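Long-range contacts in inositol monophosphatase family protein (Staphylococcus aureus, PDB 5I3S), which probably hydrolyses phosphate monoesters such as inositol monophosphates, as a metal-dependent phosphatase with the sugar phosphatase fold: residues L10-A14 and F48-I53; I163-I167 and H258-L262; N225-E229 and L262-H266. All blocks are in the same frame, centred on the assembly; numbering follows the deposited sequence.

Contact 1: L10-A14 and F48-I53; sequences LIQEA and FIFDTI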
ATOM      1  N   LEU A  10      13.522 -22.549  -8.746  1.00 25.47           N
ATOM      2  CA  LEU A  10      13.796 -21.580  -9.812  1.00 23.90           C
ATOM      3  C   LEU A  10      13.360 -20.158  -9.445  1.00 23.32           C
ATOM      4  O   LEU A  10      14.112 -19.210  -9.607  1.00 22.68           O
ATOM      5  CB  LEU A  10      13.075 -22.007 -11.094  1.00 25.11           C
ATOM      6  CG  LEU A  10      13.183 -21.052 -12.284  1.00 25.60           C
ATOM      7  CD1 LEU A  10      14.647 -20.861 -12.656  1.00 27.11           C
ATOM      8  CD2 LEU A  10      12.419 -21.590 -13.466  1.00 26.66           C
ATOM      9  N   ILE A  11      12.144 -19.983  -8.955  1.00 21.77           N
ATOM     10  CA  ILE A  11      11.685 -18.606  -8.694  1.00 21.41           C
ATOM     11  C   ILE A  11      12.489 -17.980  -7.533  1.00 20.54           C
ATOM     12  O   ILE A  11      12.874 -16.815  -7.607  1.00 18.60           O
ATOM     13  CB  ILE A  11      10.150 -18.522  -8.534  1.00 20.46           C
ATOM     14  CG1 ILE A  11       9.667 -17.086  -8.691  1.00 20.58           C
ATOM     15  CG2 ILE A  11       9.679 -19.161  -7.242  1.00 20.25           C
ATOM     16  CD1 ILE A  11       8.148 -16.970  -8.670  1.00 21.05           C
ATOM     17  N   GLN A  12      12.763 -18.782  -6.503  1.00 20.18           N
ATOM     18  CA  GLN A  12      13.561 -18.365  -5.349  1.00 21.14           C
ATOM     19  C   GLN A  12      14.998 -18.023  -5.744  1.00 21.95           C
ATOM     20  O   GLN A  12      15.533 -16.988  -5.373  1.00 23.72           O
ATOM     21  CB  GLN A  12      13.531 -19.434  -4.270  1.00 20.67           C
ATOM     22  CG  GLN A  12      12.222 -19.451  -3.531  1.00 21.35           C
ATOM     23  CD  GLN A  12      12.052 -20.680  -2.638  1.00 24.78           C
ATOM     24  OE1 GLN A  12      11.783 -21.799  -3.117  1.00 27.32           O
ATOM     25  NE2 GLN A  12      12.178 -20.480  -1.340  1.00 24.98           N
ATOM     26  N   GLU A  13      15.576 -18.859  -6.574  1.00 23.33           N
ATOM     27  CA  GLU A  13      16.916 -18.647  -7.052  1.00 26.26           C
ATOM     28  C   GLU A  13      17.004 -17.389  -7.951  1.00 24.80           C
ATOM     29  O   GLU A  13      17.946 -16.583  -7.822  1.00 24.50           O
ATOM     30  CB  GLU A  13      17.384 -19.962  -7.724  1.00 30.46           C
ATOM     31  CG  GLU A  13      18.862 -20.063  -8.091  1.00 35.54           C
ATOM     32  CD  GLU A  13      19.789 -19.606  -7.001  1.00 38.01           C
ATOM     33  OE1 GLU A  13      19.652 -20.086  -5.857  1.00 37.32           O
ATOM     34  OE2 GLU A  13      20.639 -18.734  -7.303  1.00 48.43           O
ATOM     35  N   ALA A  14      16.013 -17.198  -8.830  1.00 23.43           N
ATOM     36  CA  ALA A  14      15.870 -15.950  -9.612  1.00 21.94           C
ATOM     37  C   ALA A  14      15.729 -14.729  -8.696  1.00 22.57           C
ATOM     38  O   ALA A  14      16.174 -13.650  -9.046  1.00 21.29           O
ATOM     39  CB  ALA A  14      14.684 -16.027 -10.550  1.00 20.84           C
ATOM     40  N   PHE A  48      17.225 -15.742 -17.491  1.00 28.38           N
ATOM     41  CA  PHE A  48      17.560 -16.825 -16.554  1.00 27.30           C
ATOM     42  C   PHE A  48      16.401 -17.791 -16.448  1.00 26.68           C
ATOM     43  O   PHE A  48      16.605 -18.984 -16.553  1.00 25.26           O
ATOM     44  CB  PHE A  48      17.906 -16.288 -15.143  1.00 26.50           C
ATOM     45  CG  PHE A  48      18.041 -17.374 -14.101  1.00 26.49           C
ATOM     46  CD1 PHE A  48      19.097 -18.298 -14.153  1.00 26.84           C
ATOM     47  CD2 PHE A  48      17.118 -17.500 -13.069  1.00 26.64           C
ATOM     48  CE1 PHE A  48      19.225 -19.307 -13.183  1.00 25.94           C
ATOM     49  CE2 PHE A  48      17.256 -18.493 -12.097  1.00 27.11           C
ATOM     50  CZ  PHE A  48      18.299 -19.409 -12.170  1.00 26.73           C
ATOM     51  N   ILE A  49      15.188 -17.266 -16.239  1.00 27.15           N
ATOM     52  CA  ILE A  49      13.984 -18.125 -16.074  1.00 28.58           C
ATOM     53  C   ILE A  49      13.652 -18.910 -17.351  1.00 31.07           C
ATOM     54  O   ILE A  49      13.428 -20.118 -17.297  1.00 29.98           O
ATOM     55  CB  ILE A  49      12.769 -17.330 -15.565  1.00 27.05           C
ATOM     56  CG1 ILE A  49      13.038 -16.836 -14.127  1.00 27.30           C
ATOM     57  CG2 ILE A  49      11.501 -18.169 -15.592  1.00 26.87           C
ATOM     58  CD1 ILE A  49      12.118 -15.708 -13.673  1.00 26.97           C
ATOM     59  N   PHE A  50      13.652 -18.221 -18.487  1.00 35.01           N
ATOM     60  CA  PHE A  50      13.517 -18.868 -19.786  1.00 39.19           C
ATOM     61  C   PHE A  50      14.550 -20.013 -20.001  1.00 38.62           C
ATOM     62  O   PHE A  50      14.192 -21.157 -20.310  1.00 37.97           O
ATOM     63  CB  PHE A  50      13.647 -17.784 -20.867  1.00 42.24           C
ATOM     64  CG  PHE A  50      13.636 -18.311 -22.269  1.00 47.94           C
ATOM     65  CD1 PHE A  50      12.503 -18.952 -22.774  1.00 48.84           C
ATOM     66  CD2 PHE A  50      14.756 -18.144 -23.102  1.00 51.32           C
ATOM     67  CE1 PHE A  50      12.484 -19.440 -24.076  1.00 52.45           C
ATOM     68  CE2 PHE A  50      14.740 -18.620 -24.406  1.00 55.24           C
ATOM     69  CZ  PHE A  50      13.597 -19.270 -24.893  1.00 55.29           C
ATOM     70  N   ASP A  51      15.824 -19.713 -19.788  1.00 37.27           N
ATOM     71  CA  ASP A  51      16.896 -20.666 -20.133  1.00 36.96           C
ATOM     72  C   ASP A  51      16.924 -21.873 -19.264  1.00 35.90           C
ATOM     73  O   ASP A  51      17.255 -22.942 -19.722  1.00 37.16           O
ATOM     74  CB  ASP A  51      18.280 -20.023 -20.080  1.00 36.36           C
ATOM     75  CG  ASP A  51      18.478 -19.006 -21.146  1.00 35.46           C
ATOM     76  OD1 ASP A  51      17.781 -19.065 -22.190  1.00 36.98           O
ATOM     77  OD2 ASP A  51      19.332 -18.118 -20.919  1.00 40.05           O
ATOM     78  N   THR A  52      16.629 -21.689 -17.998  1.00 36.91           N
ATOM     79  CA  THR A  52      16.540 -22.802 -17.064  1.00 36.99           C
ATOM     80  C   THR A  52      15.370 -23.728 -17.393  1.00 39.14           C
ATOM     81  O   THR A  52      15.519 -24.948 -17.316  1.00 40.86           O
ATOM     82  CB  THR A  52      16.385 -22.245 -15.646  1.00 34.31           C
ATOM     83  OG1 THR A  52      17.518 -21.435 -15.387  1.00 34.26           O
ATOM     84  CG2 THR A  52      16.241 -23.338 -14.580  1.00 32.26           C
ATOM     85  N   ILE A  53      14.209 -23.154 -17.731  1.00 40.98           N
ATOM     86  CA  ILE A  53      13.045 -23.973 -18.142  1.00 42.26           C
ATOM     87  C   ILE A  53      13.420 -24.785 -19.423  1.00 41.15           C
ATOM     88  O   ILE A  53      13.330 -25.992 -19.390  1.00 39.31           O
ATOM     89  CB  ILE A  53      11.739 -23.144 -18.399  1.00 38.26           C
ATOM     90  CG1 ILE A  53      11.253 -22.381 -17.141  1.00 36.29           C
ATOM     91  CG2 ILE A  53      10.627 -24.063 -18.888  1.00 37.24           C
ATOM     92  CD1 ILE A  53      10.478 -21.104 -17.478  1.00 33.50           C
TER
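L10 pushes into helix 37-56 as a knob and settles in the hole formed by F48, I49, T52 and I53. Its CG stands anti to the backbone N (chi1 176°), and its two methyls divide the hole between them. CD1 takes the half lined by F48 and T52. CD1 of L10 lies 3.6 Å from CE2 of F48 and meets CG2 of T52 tip to tip at 3.5 Å. CD2 of L10 takes the other half, 3.9 Å from CG1 of I53 and a little farther from CG2 of I49.

The two helices run roughly antiparallel, with short-segment axes 10.6 Å apart at 145°. They form the helix pair at the start of the sugar phosphatase fold. The pair lies against the seven-stranded sheet: I11, A14 and I49 rest on I100, and L10 and I53 on W80.

The F48 side chain points toward helix 2-24, and its ring meets that helix obliquely. CD2 of F48 packs on CB of A14 at 3.8 Å, while CZ comes near CG of E13; the E13 and F48 side chains cross at about a right angle. CB of A14 also meets CG1 of I49, at 4.0 Å. T52 places OG1 beside its own backbone N, where OG1 of T52 bonds to O of F48 at 2.9 Å. The same O accepts from N of T52 on the opposite face of its plane. OG1 also lies above one face of the F48 ring, offset toward the rim.

Contact 2: I163-I167 and H258-L262; sequences ILGEI and HHDAL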
ATOM      1  N   ILE A 163     -15.896   7.911 -17.667  1.00 37.56           N
ATOM      2  CA  ILE A 163     -16.820   6.760 -17.526  1.00 39.92           C
ATOM      3  C   ILE A 163     -16.379   5.774 -16.452  1.00 34.37           C
ATOM      4  O   ILE A 163     -17.109   5.514 -15.506  1.00 37.72           O
ATOM      5  CB  ILE A 163     -17.145   6.016 -18.866  1.00 43.48           C
ATOM      6  CG1 ILE A 163     -17.549   7.014 -19.972  1.00 45.20           C
ATOM      7  CG2 ILE A 163     -18.327   5.052 -18.677  1.00 40.34           C
ATOM      8  CD1 ILE A 163     -16.406   7.605 -20.757  1.00 43.86           C
ATOM      9  N   LEU A 164     -15.209   5.207 -16.624  1.00 32.81           N
ATOM     10  CA  LEU A 164     -14.618   4.340 -15.612  1.00 37.19           C
ATOM     11  C   LEU A 164     -14.638   4.986 -14.208  1.00 35.10           C
ATOM     12  O   LEU A 164     -15.090   4.378 -13.243  1.00 33.04           O
ATOM     13  CB  LEU A 164     -13.179   4.026 -16.028  1.00 39.62           C
ATOM     14  CG  LEU A 164     -12.555   2.719 -15.593  1.00 41.78           C
ATOM     15  CD1 LEU A 164     -13.542   1.544 -15.710  1.00 41.21           C
ATOM     16  CD2 LEU A 164     -11.320   2.524 -16.464  1.00 39.73           C
ATOM     17  N   GLY A 165     -14.192   6.243 -14.138  1.00 32.32           N
ATOM     18  CA  GLY A 165     -14.290   7.051 -12.929  1.00 29.87           C
ATOM     19  C   GLY A 165     -15.630   6.969 -12.242  1.00 29.86           C
ATOM     20  O   GLY A 165     -15.696   6.577 -11.079  1.00 25.68           O
ATOM     21  N   GLU A 166     -16.699   7.273 -12.978  1.00 31.01           N
ATOM     22  CA  GLU A 166     -18.022   7.388 -12.370  1.00 34.77           C
ATOM     23  C   GLU A 166     -18.488   6.051 -11.846  1.00 34.04           C
ATOM     24  O   GLU A 166     -19.020   5.953 -10.738  1.00 40.13           O
ATOM     25  CB  GLU A 166     -19.076   7.967 -13.341  1.00 39.96           C
ATOM     26  CG  GLU A 166     -19.216   9.484 -13.317  1.00 46.24           C
ATOM     27  CD  GLU A 166     -19.620  10.034 -11.949  1.00 50.55           C
ATOM     28  OE1 GLU A 166     -18.795  10.730 -11.310  1.00 52.98           O
ATOM     29  OE2 GLU A 166     -20.753   9.766 -11.504  1.00 55.16           O
ATOM     30  N   ILE A 167     -18.223   5.021 -12.632  1.00 30.72           N
ATOM     31  CA  ILE A 167     -18.545   3.648 -12.276  1.00 28.00           C
ATOM     32  C   ILE A 167     -17.771   3.175 -11.056  1.00 27.17           C
ATOM     33  O   ILE A 167     -18.390   2.698 -10.110  1.00 28.21           O
ATOM     34  CB  ILE A 167     -18.335   2.734 -13.487  1.00 27.22           C
ATOM     35  CG1 ILE A 167     -19.316   3.147 -14.609  1.00 25.50           C
ATOM     36  CG2 ILE A 167     -18.538   1.292 -13.102  1.00 26.43           C
ATOM     37  CD1 ILE A 167     -18.926   2.638 -15.981  1.00 26.02           C
ATOM     38  N   HIS A 258     -24.120  -0.747 -14.991  1.00 33.46           N
ATOM     39  CA  HIS A 258     -23.334  -0.027 -15.958  1.00 31.87           C
ATOM     40  C   HIS A 258     -22.768  -0.982 -17.025  1.00 29.44           C
ATOM     41  O   HIS A 258     -21.762  -0.638 -17.673  1.00 27.87           O
ATOM     42  CB  HIS A 258     -22.247   0.783 -15.203  1.00 32.73           C
ATOM     43  CG  HIS A 258     -22.820   1.698 -14.142  1.00 36.95           C
ATOM     44  ND1 HIS A 258     -23.787   2.650 -14.416  1.00 37.32           N
ATOM     45  CD2 HIS A 258     -22.602   1.767 -12.805  1.00 35.42           C
ATOM     46  CE1 HIS A 258     -24.130   3.270 -13.301  1.00 34.97           C
ATOM     47  NE2 HIS A 258     -23.423   2.756 -12.311  1.00 35.49           N
ATOM     48  N   HIS A 259     -23.434  -2.129 -17.274  1.00 25.34           N
ATOM     49  CA  HIS A 259     -22.821  -3.158 -18.162  1.00 26.35           C
ATOM     50  C   HIS A 259     -22.494  -2.641 -19.562  1.00 23.23           C
ATOM     51  O   HIS A 259     -21.457  -2.944 -20.092  1.00 21.07           O
ATOM     52  CB  HIS A 259     -23.645  -4.467 -18.271  1.00 25.95           C
ATOM     53  N   ASP A 260     -23.399  -1.887 -20.165  1.00 26.12           N
ATOM     54  CA  ASP A 260     -23.232  -1.443 -21.587  1.00 27.24           C
ATOM     55  C   ASP A 260     -22.032  -0.474 -21.752  1.00 24.91           C
ATOM     56  O   ASP A 260     -21.250  -0.595 -22.678  1.00 26.82           O
ATOM     57  CB  ASP A 260     -24.529  -0.807 -22.125  1.00 27.52           C
ATOM     58  CG  ASP A 260     -25.682  -1.814 -22.299  1.00 29.30           C
ATOM     59  OD1 ASP A 260     -26.816  -1.437 -21.950  1.00 31.53           O
ATOM     60  OD2 ASP A 260     -25.488  -2.965 -22.782  1.00 31.20           O
ATOM     61  N   ALA A 261     -21.883   0.438 -20.806  1.00 21.67           N
ATOM     62  CA  ALA A 261     -20.742   1.321 -20.741  1.00 21.29           C
ATOM     63  C   ALA A 261     -19.442   0.535 -20.510  1.00 21.97           C
ATOM     64  O   ALA A 261     -18.437   0.811 -21.181  1.00 22.75           O
ATOM     65  CB  ALA A 261     -20.969   2.381 -19.668  1.00 20.54           C
ATOM     66  N   LEU A 262     -19.451  -0.454 -19.602  1.00 21.42           N
ATOM     67  CA  LEU A 262     -18.276  -1.312 -19.435  1.00 23.00           C
ATOM     68  C   LEU A 262     -17.993  -2.132 -20.699  1.00 23.41           C
ATOM     69  O   LEU A 262     -16.800  -2.289 -21.084  1.00 21.38           O
ATOM     70  CB  LEU A 262     -18.410  -2.261 -18.235  1.00 24.02           C
ATOM     71  CG  LEU A 262     -18.326  -1.613 -16.859  1.00 24.66           C
ATOM     72  CD1 LEU A 262     -18.870  -2.569 -15.817  1.00 25.02           C
ATOM     73  CD2 LEU A 262     -16.898  -1.251 -16.530  1.00 24.76           C
TER
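I167 provides most of what helix 164-174 brings to this contact, and it lies against H258, A261 and L262. Its CB points toward the segment 258-262. From there the chain divides. CG1 of I167 stands anti to the carbonyl carbon (chi1 -63°) and reaches H258 first, 3.8 Å from CB of H258 and about as far from its CG. CG2 of I167, the other branch, stays near the imidazole and approaches CD2 of H258 at 4.1 Å. The tip, CD1, turns away from the imidazole, touching CB of H258 before A261 and L262. CD1 of I167 meets CB of A261 at 4.2 Å and CG of L262 at 4.4 Å. The side chains of I167 and H258 thus slide past each other in opposite directions, and the ring is met obliquely.

Two further pairs extend the apolar seam. CG2 of I163 lies 3.9 Å from CB of A261, while the rest of the I163 side chain leads away. L164 and L262 meet more loosely, CD1 of L164 lying 4.4 Å from CD2 of L262. No hydrogen bond crosses between the segments.

Both segments are first turns of helices. I163 and H258 occupy the N-cap positions, and each is followed by a backbone bond from the residue four places on: N of I167 to O of I163, and N of L262 to O of H258. The contact therefore joins two helix starts.

Helix 244-255 adds L255, which touches both I167 and L262. P202, in the loop after strand 198-201, packs on L164, and L227, in the loop after strand 222-224, packs on L262. The site thus lies where helices 164-174, 244-255 and 259-270 come together beside the five-stranded sheet.

Contact 3: N225-E229 and L262-H266; sequences NLLGE and LIQLH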
ATOM      1  N   ASN A 225     -13.496 -10.769 -15.015  1.00 17.34           N
ATOM      2  CA  ASN A 225     -13.247  -9.440 -15.512  1.00 17.08           C
ATOM      3  C   ASN A 225     -14.414  -8.594 -15.047  1.00 17.73           C
ATOM      4  O   ASN A 225     -15.261  -9.078 -14.246  1.00 16.55           O
ATOM      5  CB  ASN A 225     -13.025  -9.456 -17.027  1.00 16.99           C
ATOM      6  CG  ASN A 225     -14.281  -9.617 -17.839  1.00 16.25           C
ATOM      7  OD1 ASN A 225     -15.382  -9.809 -17.355  1.00 17.83           O
ATOM      8  ND2 ASN A 225     -14.103  -9.535 -19.117  1.00 18.27           N
ATOM      9  N   LEU A 226     -14.442  -7.326 -15.500  1.00 17.90           N
ATOM     10  CA  LEU A 226     -15.460  -6.388 -15.048  1.00 16.68           C
ATOM     11  C   LEU A 226     -16.860  -6.671 -15.585  1.00 16.67           C
ATOM     12  O   LEU A 226     -17.836  -6.130 -15.045  1.00 14.99           O
ATOM     13  CB  LEU A 226     -15.062  -4.957 -15.348  1.00 16.52           C
ATOM     14  CG  LEU A 226     -13.814  -4.430 -14.587  1.00 17.67           C
ATOM     15  CD1 LEU A 226     -13.425  -3.065 -15.124  1.00 16.41           C
ATOM     16  CD2 LEU A 226     -13.962  -4.375 -13.073  1.00 17.00           C
ATOM     17  N   LEU A 227     -16.951  -7.507 -16.634  1.00 16.94           N
ATOM     18  CA  LEU A 227     -18.228  -7.947 -17.188  1.00 17.64           C
ATOM     19  C   LEU A 227     -18.660  -9.298 -16.592  1.00 18.65           C
ATOM     20  O   LEU A 227     -19.604  -9.888 -17.102  1.00 19.76           O
ATOM     21  CB  LEU A 227     -18.095  -8.100 -18.692  1.00 17.59           C
ATOM     22  CG  LEU A 227     -17.572  -6.855 -19.384  1.00 19.19           C
ATOM     23  CD1 LEU A 227     -17.380  -7.066 -20.893  1.00 19.52           C
ATOM     24  CD2 LEU A 227     -18.514  -5.695 -19.100  1.00 19.71           C
ATOM     25  N   GLY A 228     -17.931  -9.815 -15.595  1.00 18.01           N
ATOM     26  CA  GLY A 228     -18.178 -11.139 -15.020  1.00 17.96           C
ATOM     27  C   GLY A 228     -17.713 -12.341 -15.845  1.00 18.48           C
ATOM     28  O   GLY A 228     -18.128 -13.455 -15.577  1.00 17.57           O
ATOM     29  N   GLU A 229     -16.879 -12.114 -16.863  1.00 18.73           N
ATOM     30  CA  GLU A 229     -16.424 -13.189 -17.727  1.00 18.31           C
ATOM     31  C   GLU A 229     -15.178 -13.810 -17.107  1.00 20.33           C
ATOM     32  O   GLU A 229     -14.404 -13.130 -16.449  1.00 19.75           O
ATOM     33  CB  GLU A 229     -16.085 -12.666 -19.139  1.00 17.40           C
ATOM     34  CG  GLU A 229     -17.157 -11.796 -19.796  1.00 16.66           C
ATOM     35  CD  GLU A 229     -16.691 -11.040 -21.050  1.00 16.85           C
ATOM     36  OE1 GLU A 229     -17.540 -10.536 -21.804  1.00 18.04           O
ATOM     37  OE2 GLU A 229     -15.495 -10.923 -21.326  1.00 15.72           O
ATOM     38  N   LEU A 262     -19.451  -0.454 -19.602  1.00 21.42           N
ATOM     39  CA  LEU A 262     -18.276  -1.312 -19.435  1.00 23.00           C
ATOM     40  C   LEU A 262     -17.993  -2.132 -20.699  1.00 23.41           C
ATOM     41  O   LEU A 262     -16.800  -2.289 -21.084  1.00 21.38           O
ATOM     42  CB  LEU A 262     -18.410  -2.261 -18.235  1.00 24.02           C
ATOM     43  CG  LEU A 262     -18.326  -1.613 -16.859  1.00 24.66           C
ATOM     44  CD1 LEU A 262     -18.870  -2.569 -15.817  1.00 25.02           C
ATOM     45  CD2 LEU A 262     -16.898  -1.251 -16.530  1.00 24.76           C
ATOM     46  N   ILE A 263     -19.049  -2.622 -21.384  1.00 22.47           N
ATOM     47  CA  ILE A 263     -18.798  -3.357 -22.672  1.00 23.48           C
ATOM     48  C   ILE A 263     -18.089  -2.478 -23.679  1.00 22.56           C
ATOM     49  O   ILE A 263     -17.124  -2.916 -24.346  1.00 20.44           O
ATOM     50  CB  ILE A 263     -20.081  -3.949 -23.313  1.00 23.51           C
ATOM     51  CG1 ILE A 263     -20.582  -5.145 -22.475  1.00 22.89           C
ATOM     52  CG2 ILE A 263     -19.857  -4.378 -24.743  1.00 21.94           C
ATOM     53  CD1 ILE A 263     -22.081  -5.238 -22.536  1.00 23.38           C
ATOM     54  N   GLN A 264     -18.554  -1.237 -23.774  1.00 23.64           N
ATOM     55  CA  GLN A 264     -17.996  -0.327 -24.752  1.00 27.77           C
ATOM     56  C   GLN A 264     -16.517  -0.040 -24.429  1.00 28.26           C
ATOM     57  O   GLN A 264     -15.691  -0.122 -25.309  1.00 25.82           O
ATOM     58  CB  GLN A 264     -18.801   0.962 -24.860  1.00 31.64           C
ATOM     59  CG  GLN A 264     -18.103   2.004 -25.731  1.00 36.39           C
ATOM     60  CD  GLN A 264     -19.078   2.969 -26.374  1.00 46.43           C
ATOM     61  OE1 GLN A 264     -19.965   2.559 -27.147  1.00 53.45           O
ATOM     62  NE2 GLN A 264     -18.927   4.264 -26.068  1.00 48.09           N
ATOM     63  N   LEU A 265     -16.209   0.287 -23.167  1.00 30.30           N
ATOM     64  CA  LEU A 265     -14.817   0.440 -22.709  1.00 29.51           C
ATOM     65  C   LEU A 265     -13.975  -0.761 -23.059  1.00 28.53           C
ATOM     66  O   LEU A 265     -12.888  -0.653 -23.697  1.00 28.76           O
ATOM     67  CB  LEU A 265     -14.756   0.655 -21.199  1.00 29.48           C
ATOM     68  CG  LEU A 265     -15.273   1.997 -20.672  1.00 29.66           C
ATOM     69  CD1 LEU A 265     -15.052   1.998 -19.185  1.00 29.98           C
ATOM     70  CD2 LEU A 265     -14.586   3.201 -21.320  1.00 31.33           C
ATOM     71  N   HIS A 266     -14.497  -1.913 -22.679  1.00 24.27           N
ATOM     72  CA  HIS A 266     -13.819  -3.173 -22.958  1.00 22.73           C
ATOM     73  C   HIS A 266     -13.499  -3.356 -24.446  1.00 23.73           C
ATOM     74  O   HIS A 266     -12.368  -3.711 -24.787  1.00 24.25           O
ATOM     75  CB  HIS A 266     -14.671  -4.345 -22.424  1.00 21.46           C
ATOM     76  CG  HIS A 266     -14.012  -5.668 -22.571  1.00 20.41           C
ATOM     77  ND1 HIS A 266     -13.297  -6.262 -21.549  1.00 20.00           N
ATOM     78  CD2 HIS A 266     -13.904  -6.490 -23.640  1.00 19.55           C
ATOM     79  CE1 HIS A 266     -12.814  -7.412 -21.978  1.00 18.94           C
ATOM     80  NE2 HIS A 266     -13.154  -7.563 -23.244  1.00 18.85           N
TER
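L227 makes most of the apolar contact with helix 259-270, and its two methyls have different partners. CD2 of L227 packs on CB of L262 at 3.5 Å, the two side chains sliding past each other in opposite directions. CD2 of L227 also lies 4.0 Å from CG1 of I263. CD1 of L227 lies over one face of the H266 imidazole, offset toward the rim, 4.0 Å from CG of H266. H266 has its CG anti to the backbone N (chi1 -176°), which carries the ring to L227. L226 adds a looser pair, CD1 to CD2 of L262.

The polar contacts hold the loop together; no hydrogen bond crosses to the helix. N225 to G228 is a type I beta turn that also contains an Asx turn. OD1 of N225 accepts from N of L227 at 2.9 Å and from N of E229 at 2.8 Å. These donors come from opposite faces of the amide plane, and the E229 bond is the straighter at 158°. ND2 of N225 gives a bond to OE2 of E229, 3.0 Å away and above the carboxylate plane. The side-chain amide is thus gripped at both ends.

N225 also meets H266, with ND2 of N225 3.8 Å from CE1 of H266 and the amide and ring planes 71° apart. OE2 of E229 is near the same ring, and its charge could favour a protonated imidazole.

The turn follows strand 222-224, at the edge of the five-stranded sheet. N237, just at the start of strand 237-242, and S238 bond to ND2 of N225 and N of L226. L226 also reaches F168 of helix 164-174 and L255 of helix 244-255.

From the N terminus, contact 1 closes first, joining helix 2-24 to helix 37-56 and closing a loop of 33 residues between its segments. It belongs to the part of the fold built on the seven-stranded sheet. Contacts 2 and 3 lie on the opposite side of the chain's centre, with centres 41 and 35 Å from that of contact 1. Contact 2 closes a long loop from helix 164-174 to the start of helix 259-270. Contact 3 starts inside that span, at 225-229, and runs past its end, so the two overlap at L262 and neither strictly encloses the other. They also touch through L164 and L265. The C-terminal helix is thus tied to both helix 164-174 and the turn after strand 222-224.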